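Local coordinates for DUF3013 family protein (Enterococcus faecalis, PDB 3NAT) that is of unknown function but belongs to the DUF3013 family and folds as an alpha-beta half sandwich, with helices lying over a mixed sheet, at residues Y12-Q16 against K101-F107; R42-E46 against G118-L123; D70-N76 against Y87-Y93. All coordinates share one frame; numbering follows the deposited sequence.

Interactions 1 and 2 both use helix 101-125, one at its start and the other near its end, with centres 24 Å apart on opposite sides of the chain's centre. Interaction 1 joins this helix to helix 9-20; interaction 2 seats it on strand 36-46. Interaction 3 adds strand 90-92 to strand 65-75, the sheet neighbour of strand 36-46. It meets interaction 1 directly: Phe107 CD1 lies 3.5 Å from Ile91 CD1, and Leu13 CD1 lies 3.8 Å from Phe74 CE2. Interactions 2 and 3 share the sheet without touching, their nearest atoms about 5 Å apart. In interaction 3 a bound zinc ion lies about 4 Å from the Tyr75 side chain, and a citrate, itself probably from the crystallisation liquor, about 3 Å from that of Thr90.

Interaction 1: Y12-Q16 against K101-F107; sequences YLEEQ and KAVLDGF
Leu13 and Leu104 mark the nearest backbone approach of helices 12-16 and 101-107, CA to CA 7.3 Å, with the segment axes 10.7 Å apart and their N-to-C directions 37° from parallel. Tyr12 bridges the gap. Its ring swings out with CG anti to the backbone N (chi1 -171°), which carries the hydroxyl across to the second helix. There OH donates to Asp105 OD1, which lies at the ring edge near its plane, and accepts from Lys101 NZ. The hydroxyl thus stands between a lysine and an aspartate one helical turn apart, themselves joined by a salt bridge, Lys101 NZ to Asp105 OD2 3.4 Å, whose hydrogen bond is weak. Helix 9-20 and helix 101-125 both belong to the helical side of the alpha-beta half sandwich, and Leu13 and Phe107 also reach Phe74 of the sheet. A water extends the polar network, accepting from Gln16 NE2 and donating to Asp105 OD1, each at 2.8 Å. One turn on from Tyr12 in the same helix, Gln16 CG lies over one face of the tyrosine ring, toward its rim. On the apolar side, Leu104 CB lies 3.7 Å from Tyr12 CE1, while Leu104 CD1 turns to Leu13 CD2 at 3.8 Å. Leu13 CD2 continues to Phe107 CD2 at 4.3 Å, and Phe143 of helix 140-151 packs against the same phenylalanine.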
loop_
_atom_site.group_PDB
_atom_site.type_symbol
_atom_site.label_atom_id
_atom_site.label_comp_id
_atom_site.label_asym_id
_atom_site.label_seq_id
_atom_site.Cartn_x
_atom_site.Cartn_y
_atom_site.Cartn_z
ATOM N N TYR A 12 -13.684 -13.537 -9.909
ATOM C CA TYR A 12 -12.703 -14.603 -9.908
ATOM C C TYR A 12 -12.396 -15.062 -8.492
ATOM O O TYR A 12 -12.323 -16.258 -8.214
ATOM C CB TYR A 12 -11.420 -14.169 -10.596
ATOM C CG TYR A 12 -10.487 -15.331 -10.777
ATOM C CD1 TYR A 12 -9.373 -15.484 -9.976
ATOM C CD2 TYR A 12 -10.748 -16.299 -11.724
ATOM C CE1 TYR A 12 -8.527 -16.559 -10.137
ATOM C CE2 TYR A 12 -9.912 -17.373 -11.891
ATOM C CZ TYR A 12 -8.807 -17.500 -11.096
ATOM O OH TYR A 12 -7.977 -18.576 -11.264
ATOM N N LEU A 13 -12.208 -14.104 -7.597
ATOM C CA LEU A 13 -12.001 -14.420 -6.193
ATOM C C LEU A 13 -13.187 -15.180 -5.625
ATOM O O LEU A 13 -13.049 -16.296 -5.138
ATOM C CB LEU A 13 -11.789 -13.143 -5.395
ATOM C CG LEU A 13 -10.401 -12.536 -5.538
ATOM C CD1 LEU A 13 -10.320 -11.230 -4.775
ATOM C CD2 LEU A 13 -9.366 -13.524 -5.040
ATOM N N GLU A 14 -14.356 -14.561 -5.696
ATOM C CA GLU A 14 -15.564 -15.175 -5.186
ATOM C C GLU A 14 -15.667 -16.626 -5.649
ATOM O O GLU A 14 -15.912 -17.538 -4.856
ATOM C CB GLU A 14 -16.767 -14.382 -5.661
ATOM C CG GLU A 14 -18.043 -14.787 -4.985
ATOM C CD GLU A 14 -19.189 -13.877 -5.350
ATOM O OE1 GLU A 14 -20.353 -14.320 -5.254
ATOM O OE2 GLU A 14 -18.922 -12.719 -5.740
ATOM N N GLU A 15 -15.453 -16.825 -6.941
ATOM C CA GLU A 15 -15.460 -18.145 -7.544
ATOM C C GLU A 15 -14.445 -19.078 -6.879
ATOM O O GLU A 15 -14.798 -20.132 -6.354
ATOM C CB GLU A 15 -15.164 -18.004 -9.038
ATOM C CG GLU A 15 -15.243 -19.285 -9.849
ATOM C CD GLU A 15 -14.896 -19.062 -11.316
ATOM O OE1 GLU A 15 -14.621 -17.901 -11.701
ATOM O OE2 GLU A 15 -14.896 -20.046 -12.086
ATOM N N GLN A 16 -13.179 -18.684 -6.895
ATOM C CA GLN A 16 -12.114 -19.525 -6.359
ATOM C C GLN A 16 -12.260 -19.801 -4.869
ATOM O O GLN A 16 -11.983 -20.905 -4.409
ATOM C CB GLN A 16 -10.759 -18.895 -6.647
ATOM C CG GLN A 16 -10.513 -18.735 -8.125
ATOM C CD GLN A 16 -10.849 -19.995 -8.868
ATOM O OE1 GLN A 16 -11.825 -20.042 -9.608
ATOM N NE2 GLN A 16 -10.059 -21.040 -8.653
ATOM N N LYS A 101 -3.345 -13.825 -13.314
ATOM C CA LYS A 101 -4.145 -14.900 -12.771
ATOM C C LYS A 101 -3.326 -15.691 -11.755
ATOM O O LYS A 101 -3.828 -16.063 -10.699
ATOM C CB LYS A 101 -4.597 -15.806 -13.909
ATOM C CG LYS A 101 -5.611 -16.859 -13.529
ATOM C CD LYS A 101 -5.970 -17.678 -14.749
ATOM C CE LYS A 101 -6.112 -19.140 -14.400
ATOM N NZ LYS A 101 -7.312 -19.392 -13.563
ATOM N N ALA A 102 -2.057 -15.924 -12.082
ATOM C CA ALA A 102 -1.168 -16.745 -11.256
ATOM C C ALA A 102 -1.071 -16.227 -9.839
ATOM O O ALA A 102 -0.922 -16.992 -8.891
ATOM C CB ALA A 102 0.211 -16.821 -11.874
ATOM N N VAL A 103 -1.141 -14.912 -9.706
ATOM C CA VAL A 103 -1.110 -14.271 -8.406
ATOM C C VAL A 103 -2.418 -14.483 -7.667
ATOM O O VAL A 103 -2.424 -14.803 -6.481
ATOM C CB VAL A 103 -0.920 -12.774 -8.559
ATOM C CG1 VAL A 103 -1.049 -12.082 -7.210
ATOM C CG2 VAL A 103 0.415 -12.496 -9.209
ATOM N N LEU A 104 -3.529 -14.272 -8.359
ATOM C CA LEU A 104 -4.824 -14.523 -7.758
ATOM C C LEU A 104 -4.854 -15.962 -7.281
ATOM O O LEU A 104 -5.369 -16.265 -6.213
ATOM C CB LEU A 104 -5.945 -14.299 -8.766
ATOM C CG LEU A 104 -6.630 -12.931 -8.833
ATOM C CD1 LEU A 104 -6.719 -12.310 -7.466
ATOM C CD2 LEU A 104 -5.906 -12.002 -9.773
ATOM N N ASP A 105 -4.293 -16.852 -8.085
ATOM C CA ASP A 105 -4.330 -18.274 -7.783
ATOM C C ASP A 105 -3.397 -18.650 -6.649
ATOM O O ASP A 105 -3.777 -19.407 -5.763
ATOM C CB ASP A 105 -3.990 -19.080 -9.026
ATOM C CG ASP A 105 -5.144 -19.147 -9.999
ATOM O OD1 ASP A 105 -6.275 -18.863 -9.562
ATOM O OD2 ASP A 105 -4.923 -19.490 -11.185
ATOM N N GLY A 106 -2.177 -18.125 -6.678
ATOM C CA GLY A 106 -1.220 -18.381 -5.620
ATOM C C GLY A 106 -1.782 -17.882 -4.306
ATOM O O GLY A 106 -1.559 -18.446 -3.232
ATOM N N PHE A 107 -2.536 -16.803 -4.398
ATOM C CA PHE A 107 -3.166 -16.236 -3.230
ATOM C C PHE A 107 -4.142 -17.240 -2.630
ATOM O O PHE A 107 -4.055 -17.585 -1.454
ATOM C CB PHE A 107 -3.882 -14.962 -3.625
ATOM C CG PHE A 107 -4.739 -14.399 -2.550
ATOM C CD1 PHE A 107 -4.202 -13.548 -1.592
ATOM C CD2 PHE A 107 -6.091 -14.700 -2.499
ATOM C CE1 PHE A 107 -5.002 -13.003 -0.598
ATOM C CE2 PHE A 107 -6.902 -14.164 -1.502
ATOM C CZ PHE A 107 -6.356 -13.313 -0.552
HETATM O O HOH W 1 -7.444 -20.715 -7.823
#

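Interaction 2: R42-E46 against G118-L123; sequences RLYAE and GQSDLL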
loop_
_atom_site.group_PDB
_atom_site.type_symbol
_atom_site.label_atom_id
_atom_site.label_comp_id
_atom_site.label_asym_id
_atom_site.label_seq_id
_atom_site.Cartn_x
_atom_site.Cartn_y
_atom_site.Cartn_z
ATOM N N ARG A 42 -12.641 -15.869 9.081
ATOM C CA ARG A 42 -12.946 -16.152 10.481
ATOM C C ARG A 42 -12.647 -17.586 10.865
ATOM O O ARG A 42 -13.139 -18.513 10.235
ATOM C CB ARG A 42 -14.416 -15.868 10.793
ATOM C CG ARG A 42 -14.791 -14.410 10.807
ATOM C CD ARG A 42 -15.946 -14.165 9.869
ATOM N NE ARG A 42 -16.894 -13.204 10.415
ATOM C CZ ARG A 42 -18.160 -13.115 10.023
ATOM N NH1 ARG A 42 -18.966 -12.214 10.568
ATOM N NH2 ARG A 42 -18.621 -13.935 9.085
ATOM N N LEU A 43 -11.852 -17.762 11.912
ATOM C CA LEU A 43 -11.678 -19.071 12.529
ATOM C C LEU A 43 -12.463 -19.165 13.836
ATOM O O LEU A 43 -12.576 -18.192 14.578
ATOM C CB LEU A 43 -10.199 -19.357 12.792
ATOM C CG LEU A 43 -9.288 -19.368 11.563
ATOM C CD1 LEU A 43 -7.863 -19.772 11.925
ATOM C CD2 LEU A 43 -9.849 -20.296 10.501
ATOM N N TYR A 44 -13.012 -20.342 14.110
ATOM C CA TYR A 44 -13.683 -20.589 15.378
ATOM C C TYR A 44 -13.020 -21.745 16.115
ATOM O O TYR A 44 -12.401 -22.611 15.504
ATOM C CB TYR A 44 -15.165 -20.882 15.157
ATOM C CG TYR A 44 -15.909 -19.773 14.448
ATOM C CD1 TYR A 44 -16.337 -18.644 15.133
ATOM C CD2 TYR A 44 -16.190 -19.858 13.095
ATOM C CE1 TYR A 44 -17.024 -17.627 14.481
ATOM C CE2 TYR A 44 -16.875 -18.852 12.438
ATOM C CZ TYR A 44 -17.289 -17.738 13.133
ATOM O OH TYR A 44 -17.968 -16.736 12.473
ATOM N N ALA A 45 -13.142 -21.741 17.435
ATOM C CA ALA A 45 -12.616 -22.820 18.261
ATOM C C ALA A 45 -13.335 -22.845 19.602
ATOM O O ALA A 45 -13.786 -21.811 20.098
ATOM C CB ALA A 45 -11.117 -22.672 18.456
ATOM N N GLU A 46 -13.445 -24.034 20.181
ATOM C CA GLU A 46 -14.170 -24.209 21.429
ATOM C C GLU A 46 -13.255 -23.950 22.624
ATOM O O GLU A 46 -12.188 -24.552 22.738
ATOM C CB GLU A 46 -14.759 -25.617 21.494
ATOM C CG GLU A 46 -15.715 -25.841 22.646
ATOM C CD GLU A 46 -16.175 -27.280 22.735
ATOM O OE1 GLU A 46 -16.598 -27.704 23.835
ATOM O OE2 GLU A 46 -16.104 -27.987 21.705
ATOM N N GLY A 118 -3.243 -21.990 10.489
ATOM C CA GLY A 118 -3.950 -21.134 11.419
ATOM C C GLY A 118 -4.777 -21.938 12.395
ATOM O O GLY A 118 -4.602 -21.837 13.602
ATOM N N GLN A 119 -5.681 -22.751 11.872
ATOM C CA GLN A 119 -6.579 -23.528 12.712
ATOM C C GLN A 119 -5.795 -24.444 13.648
ATOM O O GLN A 119 -6.179 -24.650 14.791
ATOM C CB GLN A 119 -7.533 -24.340 11.846
ATOM C CG GLN A 119 -8.623 -25.025 12.619
ATOM C CD GLN A 119 -9.562 -24.044 13.264
ATOM O OE1 GLN A 119 -10.669 -23.792 12.773
ATOM N NE2 GLN A 119 -9.125 -23.472 14.370
ATOM N N SER A 120 -4.688 -24.986 13.155
ATOM C CA SER A 120 -3.814 -25.807 13.979
ATOM C C SER A 120 -3.327 -24.977 15.166
ATOM O O SER A 120 -3.650 -25.279 16.311
ATOM C CB SER A 120 -2.631 -26.317 13.150
ATOM O OG SER A 120 -1.822 -27.225 13.877
ATOM N N ASP A 121 -2.566 -23.925 14.875
ATOM C CA ASP A 121 -2.048 -23.010 15.882
ATOM C C ASP A 121 -3.098 -22.536 16.897
ATOM O O ASP A 121 -2.781 -22.328 18.072
ATOM C CB ASP A 121 -1.387 -21.805 15.204
ATOM C CG ASP A 121 -0.114 -22.179 14.459
ATOM O OD1 ASP A 121 0.315 -23.346 14.575
ATOM O OD2 ASP A 121 0.462 -21.311 13.763
ATOM N N LEU A 122 -4.342 -22.365 16.448
ATOM C CA LEU A 122 -5.412 -21.923 17.337
ATOM C C LEU A 122 -5.730 -22.969 18.390
ATOM O O LEU A 122 -5.730 -22.677 19.582
ATOM C CB LEU A 122 -6.686 -21.577 16.564
ATOM C CG LEU A 122 -7.763 -20.948 17.456
ATOM C CD1 LEU A 122 -7.173 -19.757 18.195
ATOM C CD2 LEU A 122 -8.972 -20.515 16.671
ATOM N N LEU A 123 -6.014 -24.187 17.950
ATOM C CA LEU A 123 -6.230 -25.286 18.883
ATOM C C LEU A 123 -5.050 -25.462 19.848
ATOM O O LEU A 123 -5.242 -25.756 21.026
ATOM C CB LEU A 123 -6.517 -26.586 18.129
ATOM C CG LEU A 123 -7.954 -26.752 17.628
ATOM C CD1 LEU A 123 -8.930 -26.154 18.622
ATOM C CD2 LEU A 123 -8.153 -26.114 16.276
#
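Ala45 and Leu122 form the apolar centre of this contact: Ala45 CB meets Leu122 CD2 at 3.5 Å. The same methyl of Leu122 lies 4.2 Å from Leu43 CB, touching the strand at two alternate residues that direct their side chains at the helix. In Leu122, CG anti to the backbone N (chi1 -173°) puts CD2 against Ala45 CB. Leu123 adds a lighter contact from beside it, CD1 to Ala45 CB at 4.1 Å.

A second kind of contact sets a side chain against helix backbone. Leu43 reaches the helix with CD1, which rests 3.8 Å from Gly118 C and 3.7 Å from Gln119 N; Gly118 has no side chain to stand between that methyl and the helix.

Polar groups come near without bonding. The bend of Gln119 at chi2 (65°) brings its amide to the Tyr44 carbonyl, but OE1 of Gln119 and Tyr44 O, 3.4 Å apart, are two acceptors, and no hydrogen bond crosses between the segments. Tyr44 directs its CB away from the helix, its side chain touching Phe65 and Glu67 of strand 65-75, while Arg42 NE forms a salt bridge with Glu69 of that strand.

Strand and helix run in roughly the same direction, 31° apart with axes 9.1 Å from each other. Leu43 and Ala45 present one face of strand 36-46 to helix 101-125, the layering of a helix on a sheet that characterises an alpha-beta half sandwich.

Interaction 3: D70-N76 against Y87-Y93; sequences DGLLFYN and YLVTIPY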
loop_
_atom_site.group_PDB
_atom_site.type_symbol
_atom_site.label_atom_id
_atom_site.label_comp_id
_atom_site.label_asym_id
_atom_site.label_seq_id
_atom_site.Cartn_x
_atom_site.Cartn_y
_atom_site.Cartn_z
ATOM N N ASP A 70 -9.901 -11.876 10.611
ATOM C CA ASP A 70 -8.846 -11.088 9.987
ATOM C C ASP A 70 -9.224 -10.739 8.549
ATOM O O ASP A 70 -10.260 -11.173 8.048
ATOM C CB ASP A 70 -7.508 -11.829 10.034
ATOM C CG ASP A 70 -6.323 -10.887 10.146
ATOM O OD1 ASP A 70 -6.429 -9.727 9.691
ATOM O OD2 ASP A 70 -5.284 -11.311 10.696
ATOM N N GLY A 71 -8.383 -9.947 7.894
ATOM C CA GLY A 71 -8.654 -9.508 6.539
ATOM C C GLY A 71 -7.408 -9.319 5.692
ATOM O O GLY A 71 -6.344 -8.915 6.193
ATOM N N LEU A 72 -7.559 -9.616 4.402
ATOM C CA LEU A 72 -6.499 -9.475 3.411
ATOM C C LEU A 72 -6.963 -8.513 2.320
ATOM O O LEU A 72 -8.024 -8.704 1.736
ATOM C CB LEU A 72 -6.167 -10.839 2.814
ATOM C CG LEU A 72 -5.697 -11.912 3.802
ATOM C CD1 LEU A 72 -6.871 -12.547 4.516
ATOM C CD2 LEU A 72 -4.887 -12.975 3.089
ATOM N N LEU A 73 -6.174 -7.483 2.036
ATOM C CA LEU A 73 -6.656 -6.393 1.184
ATOM C C LEU A 73 -5.996 -6.258 -0.189
ATOM O O LEU A 73 -4.781 -6.349 -0.325
ATOM C CB LEU A 73 -6.530 -5.066 1.924
ATOM C CG LEU A 73 -7.256 -3.882 1.295
ATOM C CD1 LEU A 73 -8.756 -4.036 1.492
ATOM C CD2 LEU A 73 -6.766 -2.594 1.925
ATOM N N PHE A 74 -6.815 -6.016 -1.203
ATOM C CA PHE A 74 -6.320 -5.690 -2.528
ATOM C C PHE A 74 -6.569 -4.218 -2.780
ATOM O O PHE A 74 -7.691 -3.742 -2.595
ATOM C CB PHE A 74 -7.067 -6.500 -3.566
ATOM C CG PHE A 74 -6.728 -7.952 -3.554
ATOM C CD1 PHE A 74 -5.625 -8.421 -4.244
ATOM C CD2 PHE A 74 -7.516 -8.854 -2.871
ATOM C CE1 PHE A 74 -5.306 -9.767 -4.248
ATOM C CE2 PHE A 74 -7.206 -10.200 -2.869
ATOM C CZ PHE A 74 -6.096 -10.658 -3.559
ATOM N N TYR A 75 -5.542 -3.492 -3.205
ATOM C CA TYR A 75 -5.683 -2.051 -3.340
ATOM C C TYR A 75 -4.964 -1.501 -4.547
ATOM O O TYR A 75 -3.970 -2.067 -5.008
ATOM C CB TYR A 75 -5.153 -1.349 -2.096
ATOM C CG TYR A 75 -3.649 -1.429 -1.958
ATOM C CD1 TYR A 75 -2.842 -0.322 -2.195
ATOM C CD2 TYR A 75 -3.033 -2.616 -1.611
ATOM C CE1 TYR A 75 -1.460 -0.393 -2.070
ATOM C CE2 TYR A 75 -1.656 -2.699 -1.494
ATOM C CZ TYR A 75 -0.874 -1.584 -1.709
ATOM O OH TYR A 75 0.497 -1.681 -1.584
ATOM N N ASN A 76 -5.485 -0.387 -5.052
ATOM C CA ASN A 76 -4.825 0.375 -6.100
ATOM C C ASN A 76 -3.931 1.414 -5.456
ATOM O O ASN A 76 -4.421 2.298 -4.768
ATOM C CB ASN A 76 -5.853 1.070 -6.982
ATOM C CG ASN A 76 -5.224 1.749 -8.183
ATOM O OD1 ASN A 76 -4.024 2.011 -8.207
ATOM N ND2 ASN A 76 -6.036 2.032 -9.192
ATOM N N TYR A 87 -4.418 -4.987 8.316
ATOM C CA TYR A 87 -4.663 -6.244 7.637
ATOM C C TYR A 87 -3.499 -7.201 7.748
ATOM O O TYR A 87 -2.410 -6.830 8.179
ATOM C CB TYR A 87 -4.951 -5.984 6.172
ATOM C CG TYR A 87 -5.917 -4.857 5.933
ATOM C CD1 TYR A 87 -7.276 -5.105 5.752
ATOM C CD2 TYR A 87 -5.475 -3.544 5.875
ATOM C CE1 TYR A 87 -8.166 -4.072 5.518
ATOM C CE2 TYR A 87 -6.359 -2.505 5.647
ATOM C CZ TYR A 87 -7.704 -2.775 5.468
ATOM O OH TYR A 87 -8.584 -1.742 5.242
ATOM N N LEU A 88 -3.746 -8.440 7.341
ATOM C CA LEU A 88 -2.750 -9.496 7.389
ATOM C C LEU A 88 -1.716 -9.243 6.292
ATOM O O LEU A 88 -0.516 -9.284 6.545
ATOM C CB LEU A 88 -3.444 -10.837 7.172
ATOM C CG LEU A 88 -2.893 -12.114 7.791
ATOM C CD1 LEU A 88 -2.968 -13.250 6.793
ATOM C CD2 LEU A 88 -1.484 -11.922 8.270
ATOM N N VAL A 89 -2.209 -8.980 5.081
ATOM C CA VAL A 89 -1.400 -8.643 3.917
ATOM C C VAL A 89 -2.118 -7.540 3.187
ATOM O O VAL A 89 -3.336 -7.390 3.306
ATOM C CB VAL A 89 -1.326 -9.789 2.885
ATOM C CG1 VAL A 89 0.100 -10.000 2.419
ATOM C CG2 VAL A 89 -1.924 -11.055 3.434
ATOM N N THR A 90 -1.370 -6.797 2.386
ATOM C CA THR A 90 -1.934 -5.701 1.631
ATOM C C THR A 90 -1.386 -5.817 0.226
ATOM O O THR A 90 -0.262 -5.423 -0.040
ATOM C CB THR A 90 -1.551 -4.358 2.264
ATOM O OG1 THR A 90 -2.445 -4.079 3.345
ATOM C CG2 THR A 90 -1.675 -3.250 1.288
ATOM N N ILE A 91 -2.187 -6.373 -0.671
ATOM C CA ILE A 91 -1.728 -6.715 -2.009
ATOM C C ILE A 91 -2.143 -5.692 -3.048
ATOM O O ILE A 91 -3.331 -5.481 -3.284
ATOM C CB ILE A 91 -2.273 -8.070 -2.443
ATOM C CG1 ILE A 91 -1.926 -9.128 -1.396
ATOM C CG2 ILE A 91 -1.721 -8.438 -3.813
ATOM C CD1 ILE A 91 -2.427 -10.489 -1.734
ATOM N N PRO A 92 -1.151 -5.061 -3.682
ATOM C CA PRO A 92 -1.407 -4.024 -4.683
ATOM C C PRO A 92 -1.745 -4.649 -6.020
ATOM O O PRO A 92 -1.192 -5.694 -6.367
ATOM C CB PRO A 92 -0.065 -3.295 -4.777
ATOM C CG PRO A 92 0.957 -4.343 -4.428
ATOM C CD PRO A 92 0.291 -5.282 -3.452
ATOM N N TYR A 93 -2.651 -4.016 -6.756
ATOM C CA TYR A 93 -2.951 -4.428 -8.112
ATOM C C TYR A 93 -2.805 -3.210 -9.010
ATOM O O TYR A 93 -2.752 -2.081 -8.513
ATOM C CB TYR A 93 -4.353 -5.023 -8.199
ATOM C CG TYR A 93 -5.467 -4.040 -7.923
ATOM C CD1 TYR A 93 -5.994 -3.893 -6.645
ATOM C CD2 TYR A 93 -6.001 -3.263 -8.949
ATOM C CE1 TYR A 93 -7.019 -2.993 -6.395
ATOM C CE2 TYR A 93 -7.029 -2.362 -8.708
ATOM C CZ TYR A 93 -7.530 -2.231 -7.432
ATOM O OH TYR A 93 -8.544 -1.333 -7.189
HETATM O O HOH W 2 -8.450 0.634 -9.003
#
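Parallel pairing joins strand 65-75 to strand 90-92, outermost in the four-stranded mixed sheet of this chain, through bridges Leu73 with Thr90, Phe74 with Ile91 and Tyr75 with Pro92. Five backbone hydrogen bonds tie the segments: Leu88 N to Gly71 O (2.9 Å), Leu73 N to Val89 O (3.1 Å, nearly straight at 176°), Ile91 N to Leu73 O, Tyr75 N to Ile91 O and Tyr93 N to Tyr75 O. On one face Phe74 and Ile91 lie side by side, Phe74 CD1 reaching Ile91 CB at 3.8 Å. Leu72 CD2 packs on Val89 CG2 nearby. On the other face Leu73 CD2 sits over the Tyr87 ring in a CH-pi contact, 4.0 Å from its centroid. Tyr75 CG, set between backbone N and carbonyl carbon (chi1 70°), lays the ring beside Pro92, CZ to Pro92 CB 3.6 Å. A water joins Tyr93 OH to Asn76 ND2; that hydroxyl is also hydrogen-bonded to His35 O, and Asn76 OD1 accepts from Gln78 N of the same chain. Thr90 O is hydrogen-bonded to a citrate, probably from the crystallisation liquor, and Pro77 of the second subunit packs on Tyr75. Strand 36-46 pairs along the other edge of strand 65-75, while Leu72 meets Leu111 of helix 101-125 and Phe74 meets Met9 of helix 9-20.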